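PDB 3O0D: triacylglycerol lipase from Yarrowia lipolytica, which probably hydrolyses the ester bonds of triacylglycerols, releasing fatty acids, as an extracellular lipase of the alpha/beta-hydrolase fold. Local coordinates for residues Phe18-Arg23 with Gln80-Ile85; Asp153-Val158 with Asp181-Thr186. One frame throughout, in Å; residues are numbered along the deposited sequence.

Contact 1 (Phe18-Arg23 with Gln80-Ile85); sequences FEKYAR and QIYLVI
Tyr-21 and Gln-80 reach toward each other tip to tip, the phenol OH meeting the amide NE2, which lies at the ring's edge near its plane, with ring and amide planes 85° apart. The Tyr-82 ring is approached obliquely by Tyr-21 OH and Lys-20 CE, and Tyr-21 also packs its ring edge-to-face with that of Phe-17. A largely buried polar cluster thus joins N-terminal helix 12-27 to one face of the central alpha/beta-hydrolase sheet. The amide of Gln-80 serves both helix residues. Its OE1 accepts a hydrogen bond from Lys-20 NZ at 2.8 Å, in the carbonyl plane, while NE2 donates to Tyr-21 OH at 3.0 Å, with the hydroxyl 23° out of the amide plane. Lys-20 gets there fully stretched, CG anti to the backbone N (chi1 171°), and crosses Tyr-82 at about a right angle, bringing CE to 3.1 Å from Tyr-82 OH. Ser-78 OG adds a second bond to Gln-80 OE1, and Gln-155 OE1 one to NE2. An alanine here removes the amide that both Lys-20 and Tyr-21 bond, and would probably loosen the hold of helix 12-27 on the sheet. With Tyr-21 CA 9.2 Å from Val-84 CA, the nearest alpha carbons, long polar side chains do the bridging; Asp-75, bonded to Tyr-82 OH next to the ammonium group, would probably favour a charged Lys-20.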
loop_
_atom_site.group_PDB
_atom_site.type_symbol
_atom_site.label_atom_id
_atom_site.label_comp_id
_atom_site.label_asym_id
_atom_site.label_seq_id
_atom_site.Cartn_x
_atom_site.Cartn_y
_atom_site.Cartn_z
ATOM N N PHE A 18 -0.002 -9.453 8.729
ATOM C CA PHE A 18 0.311 -9.099 7.344
ATOM C C PHE A 18 -0.589 -9.842 6.364
ATOM O O PHE A 18 -1.058 -9.286 5.421
ATOM C CB PHE A 18 1.776 -9.370 7.043
ATOM C CG PHE A 18 2.732 -8.531 7.863
ATOM C CD1 PHE A 18 2.582 -7.161 7.957
ATOM C CD2 PHE A 18 3.792 -9.091 8.519
ATOM C CE1 PHE A 18 3.453 -6.418 8.669
ATOM C CE2 PHE A 18 4.667 -8.326 9.243
ATOM C CZ PHE A 18 4.490 -7.011 9.338
ATOM N N GLU A 19 -0.791 -11.121 6.609
ATOM C CA GLU A 19 -1.666 -11.930 5.726
ATOM C C GLU A 19 -3.033 -11.368 5.641
ATOM O O GLU A 19 -3.648 -11.332 4.572
ATOM C CB GLU A 19 -1.643 -13.380 6.226
ATOM C CG GLU A 19 -2.557 -14.322 5.433
ATOM C CD GLU A 19 -2.487 -15.765 6.025
ATOM O OE1 GLU A 19 -2.928 -15.946 7.180
ATOM O OE2 GLU A 19 -1.948 -16.625 5.294
ATOM N N LYS A 20 -3.542 -10.906 6.789
ATOM C CA LYS A 20 -4.837 -10.241 6.789
ATOM C C LYS A 20 -4.976 -9.088 5.766
ATOM O O LYS A 20 -5.997 -9.099 4.980
ATOM C CB LYS A 20 -5.172 -9.724 8.217
ATOM C CG LYS A 20 -6.413 -8.826 8.181
ATOM C CD LYS A 20 -6.657 -8.368 9.664
ATOM C CE LYS A 20 -7.694 -7.253 9.666
ATOM N NZ LYS A 20 -7.992 -6.807 11.080
ATOM N N TYR A 21 -3.966 -8.223 5.762
ATOM C CA TYR A 21 -4.015 -7.019 4.856
ATOM C C TYR A 21 -3.773 -7.548 3.420
ATOM O O TYR A 21 -4.419 -7.065 2.419
ATOM C CB TYR A 21 -3.120 -5.826 5.294
ATOM C CG TYR A 21 -3.754 -5.283 6.548
ATOM C CD1 TYR A 21 -4.886 -4.450 6.468
ATOM C CD2 TYR A 21 -3.312 -5.711 7.784
ATOM C CE1 TYR A 21 -5.540 -4.046 7.564
ATOM C CE2 TYR A 21 -4.008 -5.282 8.928
ATOM C CZ TYR A 21 -5.109 -4.475 8.782
ATOM O OH TYR A 21 -5.789 -4.059 9.895
ATOM N N ALA A 22 -2.976 -8.583 3.263
ATOM C CA ALA A 22 -2.892 -9.093 1.912
ATOM C C ALA A 22 -4.227 -9.572 1.380
ATOM O O ALA A 22 -4.539 -9.423 0.198
ATOM C CB ALA A 22 -1.816 -10.280 1.819
ATOM N N ARG A 23 -5.007 -10.229 2.223
ATOM C CA ARG A 23 -6.298 -10.663 1.804
ATOM C C ARG A 23 -7.252 -9.487 1.494
ATOM O O ARG A 23 -7.927 -9.529 0.556
ATOM C CB ARG A 23 -6.999 -11.555 2.823
ATOM C CG ARG A 23 -6.301 -12.834 3.216
ATOM C CD ARG A 23 -7.274 -13.689 4.009
ATOM N NE ARG A 23 -6.667 -14.794 4.700
ATOM C CZ ARG A 23 -6.342 -15.939 4.151
ATOM N NH1 ARG A 23 -6.567 -16.185 2.891
ATOM N NH2 ARG A 23 -5.809 -16.851 4.907
ATOM N N GLN A 80 -12.634 -1.738 13.021
ATOM C CA GLN A 80 -11.797 -1.012 12.086
ATOM C C GLN A 80 -12.700 -0.610 10.898
ATOM O O GLN A 80 -13.726 -1.239 10.626
ATOM C CB GLN A 80 -10.663 -1.878 11.504
ATOM C CG GLN A 80 -9.616 -2.176 12.637
ATOM C CD GLN A 80 -8.578 -3.136 12.129
ATOM O OE1 GLN A 80 -8.894 -4.253 11.742
ATOM N NE2 GLN A 80 -7.347 -2.658 11.984
ATOM N N ILE A 81 -12.218 0.441 10.249
ATOM C CA ILE A 81 -12.798 0.884 8.940
ATOM C C ILE A 81 -11.659 0.599 7.940
ATOM O O ILE A 81 -10.514 1.024 8.132
ATOM C CB ILE A 81 -13.039 2.413 8.993
ATOM C CG1 ILE A 81 -14.159 2.686 10.013
ATOM C CG2 ILE A 81 -13.489 2.881 7.529
ATOM C CD1 ILE A 81 -14.260 4.248 10.467
ATOM N N TYR A 82 -12.029 -0.088 6.862
ATOM C CA TYR A 82 -11.007 -0.431 5.827
ATOM C C TYR A 82 -11.223 0.405 4.559
ATOM O O TYR A 82 -12.341 0.450 4.129
ATOM C CB TYR A 82 -11.224 -1.854 5.398
ATOM C CG TYR A 82 -11.017 -2.898 6.461
ATOM C CD1 TYR A 82 -10.018 -2.752 7.396
ATOM C CD2 TYR A 82 -11.780 -4.024 6.432
ATOM C CE1 TYR A 82 -9.835 -3.770 8.399
ATOM C CE2 TYR A 82 -11.633 -5.063 7.464
ATOM C CZ TYR A 82 -10.619 -4.870 8.373
ATOM O OH TYR A 82 -10.411 -5.801 9.370
ATOM N N LEU A 83 -10.169 1.057 4.089
ATOM C CA LEU A 83 -10.208 1.626 2.741
ATOM C C LEU A 83 -9.152 0.791 1.923
ATOM O O LEU A 83 -8.017 0.726 2.301
ATOM C CB LEU A 83 -9.743 3.070 2.805
ATOM C CG LEU A 83 -9.624 3.693 1.372
ATOM C CD1 LEU A 83 -10.933 3.590 0.605
ATOM C CD2 LEU A 83 -9.225 5.168 1.578
ATOM N N VAL A 84 -9.644 0.197 0.814
ATOM C CA VAL A 84 -8.768 -0.704 0.059
ATOM C C VAL A 84 -8.797 -0.163 -1.367
ATOM O O VAL A 84 -9.867 0.156 -1.887
ATOM C CB VAL A 84 -9.375 -2.066 0.038
ATOM C CG1 VAL A 84 -8.603 -3.032 -0.964
ATOM C CG2 VAL A 84 -9.310 -2.712 1.504
ATOM N N ILE A 85 -7.581 -0.052 -1.910
ATOM C CA ILE A 85 -7.467 0.615 -3.242
ATOM C C ILE A 85 -6.622 -0.277 -4.165
ATOM O O ILE A 85 -5.717 -0.990 -3.735
ATOM C CB ILE A 85 -6.742 1.887 -3.114
ATOM C CG1 ILE A 85 -7.274 2.764 -1.896
ATOM C CG2 ILE A 85 -7.026 2.747 -4.434
ATOM C CD1 ILE A 85 -6.273 3.895 -1.467
#

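Contact 2 (Asp153-Val158 with Asp181-Thr186); sequences DYQIAV and DPLVVT
Three backbone hydrogen bonds join the parallel strands 155-158 and 183-186. Leu-183 N gives to Ile-156 O at 2.8 Å. Val-158 N gives to Leu-183 O, also at 2.8 Å. Val-185 N completes the set with Val-158 O at 3.0 Å. All are nearly straight, with angles at the hydrogen of 163° to 168°. Longer CA-H...O contacts back them up, such as Ala-157 CA to Leu-183 O at 3.3 Å. Two waters extend the pairing where the strands begin, both giving to Asp-181 O; one accepts from Ile-156 N, the other from NE2 of Gln-155, whose OE1 is taken by Gln-80 of the adjoining strand. Apolar contacts lie on both faces. Ala-157 CB meets Leu-183 CB at 4.2 Å on the face covered by helix 12-27, where the extended Gln-155, CG anti to its backbone N, crosses Leu-183 obliquely. On the face covered by helix 163-177, Ile-156 CG2 touches Pro-182 CB under Leu-175, and Val-158 packs against Ala-168 and Leu-175. This is the strand pair of a beta-alpha-beta crossover. Its buried peptide groups satisfy each other directly, whereas at the strand entrance a water stands between Ile-156 N and Asp-181 O, in place of the direct bond that would continue the ladder.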
loop_
_atom_site.group_PDB
_atom_site.type_symbol
_atom_site.label_atom_id
_atom_site.label_comp_id
_atom_site.label_asym_id
_atom_site.label_seq_id
_atom_site.Cartn_x
_atom_site.Cartn_y
_atom_site.Cartn_z
ATOM N N ASP A 153 -14.772 5.583 17.211
ATOM C CA ASP A 153 -13.680 4.948 17.921
ATOM C C ASP A 153 -13.080 3.722 17.173
ATOM O O ASP A 153 -12.182 3.094 17.670
ATOM C CB ASP A 153 -14.019 4.655 19.398
ATOM C CG ASP A 153 -14.977 3.553 19.623
ATOM O OD1 ASP A 153 -15.431 2.888 18.672
ATOM O OD2 ASP A 153 -15.309 3.351 20.840
ATOM N N TYR A 154 -13.540 3.494 15.936
ATOM C CA TYR A 154 -12.830 2.439 15.083
ATOM C C TYR A 154 -11.513 2.937 14.516
ATOM O O TYR A 154 -11.380 4.128 14.201
ATOM C CB TYR A 154 -13.781 1.926 13.972
ATOM C CG TYR A 154 -14.908 1.005 14.386
ATOM C CD1 TYR A 154 -15.439 0.961 15.736
ATOM C CD2 TYR A 154 -15.470 0.171 13.443
ATOM C CE1 TYR A 154 -16.509 0.117 16.053
ATOM C CE2 TYR A 154 -16.544 -0.615 13.738
ATOM C CZ TYR A 154 -17.030 -0.707 15.067
ATOM O OH TYR A 154 -18.056 -1.566 15.226
ATOM N N GLN A 155 -10.543 2.055 14.388
ATOM C CA GLN A 155 -9.210 2.376 13.834
ATOM C C GLN A 155 -9.405 2.366 12.305
ATOM O O GLN A 155 -10.034 1.436 11.772
ATOM C CB GLN A 155 -8.184 1.260 14.139
ATOM C CG GLN A 155 -6.813 1.541 13.546
ATOM C CD GLN A 155 -5.789 0.439 13.781
ATOM O OE1 GLN A 155 -6.071 -0.755 13.567
ATOM N NE2 GLN A 155 -4.603 0.828 14.219
ATOM N N ILE A 156 -8.838 3.349 11.616
ATOM C CA ILE A 156 -8.859 3.425 10.141
ATOM C C ILE A 156 -7.638 2.689 9.630
ATOM O O ILE A 156 -6.529 2.942 10.095
ATOM C CB ILE A 156 -8.745 4.904 9.740
ATOM C CG1 ILE A 156 -9.953 5.689 10.262
ATOM C CG2 ILE A 156 -8.568 5.073 8.196
ATOM C CD1 ILE A 156 -9.672 7.208 10.417
ATOM N N ALA A 157 -7.843 1.786 8.660
ATOM C CA ALA A 157 -6.730 1.049 8.045
ATOM C C ALA A 157 -6.831 1.190 6.517
ATOM O O ALA A 157 -7.936 0.931 5.973
ATOM C CB ALA A 157 -6.821 -0.475 8.385
ATOM N N VAL A 158 -5.711 1.606 5.908
ATOM C CA VAL A 158 -5.694 1.823 4.435
ATOM C C VAL A 158 -4.731 0.794 3.876
ATOM O O VAL A 158 -3.609 0.706 4.364
ATOM C CB VAL A 158 -5.237 3.198 4.075
ATOM C CG1 VAL A 158 -5.589 3.459 2.577
ATOM C CG2 VAL A 158 -6.056 4.168 4.954
ATOM N N ASP A 181 -5.331 8.853 12.736
ATOM C CA ASP A 181 -4.190 8.022 13.141
ATOM C C ASP A 181 -4.305 6.641 12.373
ATOM O O ASP A 181 -4.547 5.575 12.989
ATOM C CB ASP A 181 -4.312 7.750 14.649
ATOM C CG ASP A 181 -3.142 7.038 15.225
ATOM O OD1 ASP A 181 -2.080 6.923 14.607
ATOM O OD2 ASP A 181 -3.276 6.516 16.386
ATOM N N PRO A 182 -4.220 6.685 11.062
ATOM C CA PRO A 182 -4.481 5.520 10.256
ATOM C C PRO A 182 -3.374 4.472 10.378
ATOM O O PRO A 182 -2.203 4.832 10.541
ATOM C CB PRO A 182 -4.479 6.118 8.843
ATOM C CG PRO A 182 -3.399 7.187 8.953
ATOM C CD PRO A 182 -3.852 7.870 10.224
ATOM N N LEU A 183 -3.717 3.196 10.164
ATOM C CA LEU A 183 -2.728 2.114 9.853
ATOM C C LEU A 183 -2.626 2.022 8.334
ATOM O O LEU A 183 -3.624 2.034 7.700
ATOM C CB LEU A 183 -3.330 0.783 10.398
ATOM C CG LEU A 183 -2.444 -0.436 10.010
ATOM C CD1 LEU A 183 -0.950 -0.474 10.460
ATOM C CD2 LEU A 183 -3.305 -1.640 10.523
ATOM N N VAL A 184 -1.392 1.964 7.834
ATOM C CA VAL A 184 -1.171 1.909 6.332
ATOM C C VAL A 184 -0.355 0.637 6.093
ATOM O O VAL A 184 0.717 0.463 6.701
ATOM C CB VAL A 184 -0.336 3.110 5.936
ATOM C CG1 VAL A 184 0.015 3.027 4.467
ATOM C CG2 VAL A 184 -1.145 4.371 6.153
ATOM N N VAL A 185 -0.895 -0.229 5.249
ATOM C CA VAL A 185 -0.065 -1.421 4.913
ATOM C C VAL A 185 -0.153 -1.446 3.362
ATOM O O VAL A 185 -1.242 -1.554 2.811
ATOM C CB VAL A 185 -0.721 -2.720 5.415
ATOM C CG1 VAL A 185 0.132 -3.958 4.951
ATOM C CG2 VAL A 185 -0.733 -2.706 7.040
ATOM N N THR A 186 1.002 -1.481 2.736
ATOM C CA THR A 186 0.957 -1.534 1.253
ATOM C C THR A 186 1.623 -2.848 0.838
ATOM O O THR A 186 2.469 -3.362 1.571
ATOM C CB THR A 186 1.726 -0.311 0.661
ATOM O OG1 THR A 186 3.110 -0.423 0.804
ATOM C CG2 THR A 186 1.289 1.053 1.355
HETATM O O HOH W 1 -4.532 3.840 14.853
HETATM O O HOH W 2 -7.475 5.353 13.129
#

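In the fold
Contact 1 closes before contact 2 opens along the chain, and their centres lie about 9 Å apart on one mixed sheet. Strand 80-87 of contact 1 runs parallel beside strand 155-161 of contact 2, which in turn pairs with 183-187; Ile-81 O and Ala-157 N probably form a hydrogen bond between the first two. Helix 12-27 covers the face bearing Ala-157 and Leu-183, so Tyr-21 reaches both contacts, its OH packing on Leu-183 CD2. Together they tie the N-terminal helix to central strands of the alpha/beta-hydrolase fold. Strand 155-161 leads into a GxSxG turn consistent with a nucleophile elbow, placing both contacts in the sheet beneath the probable active site.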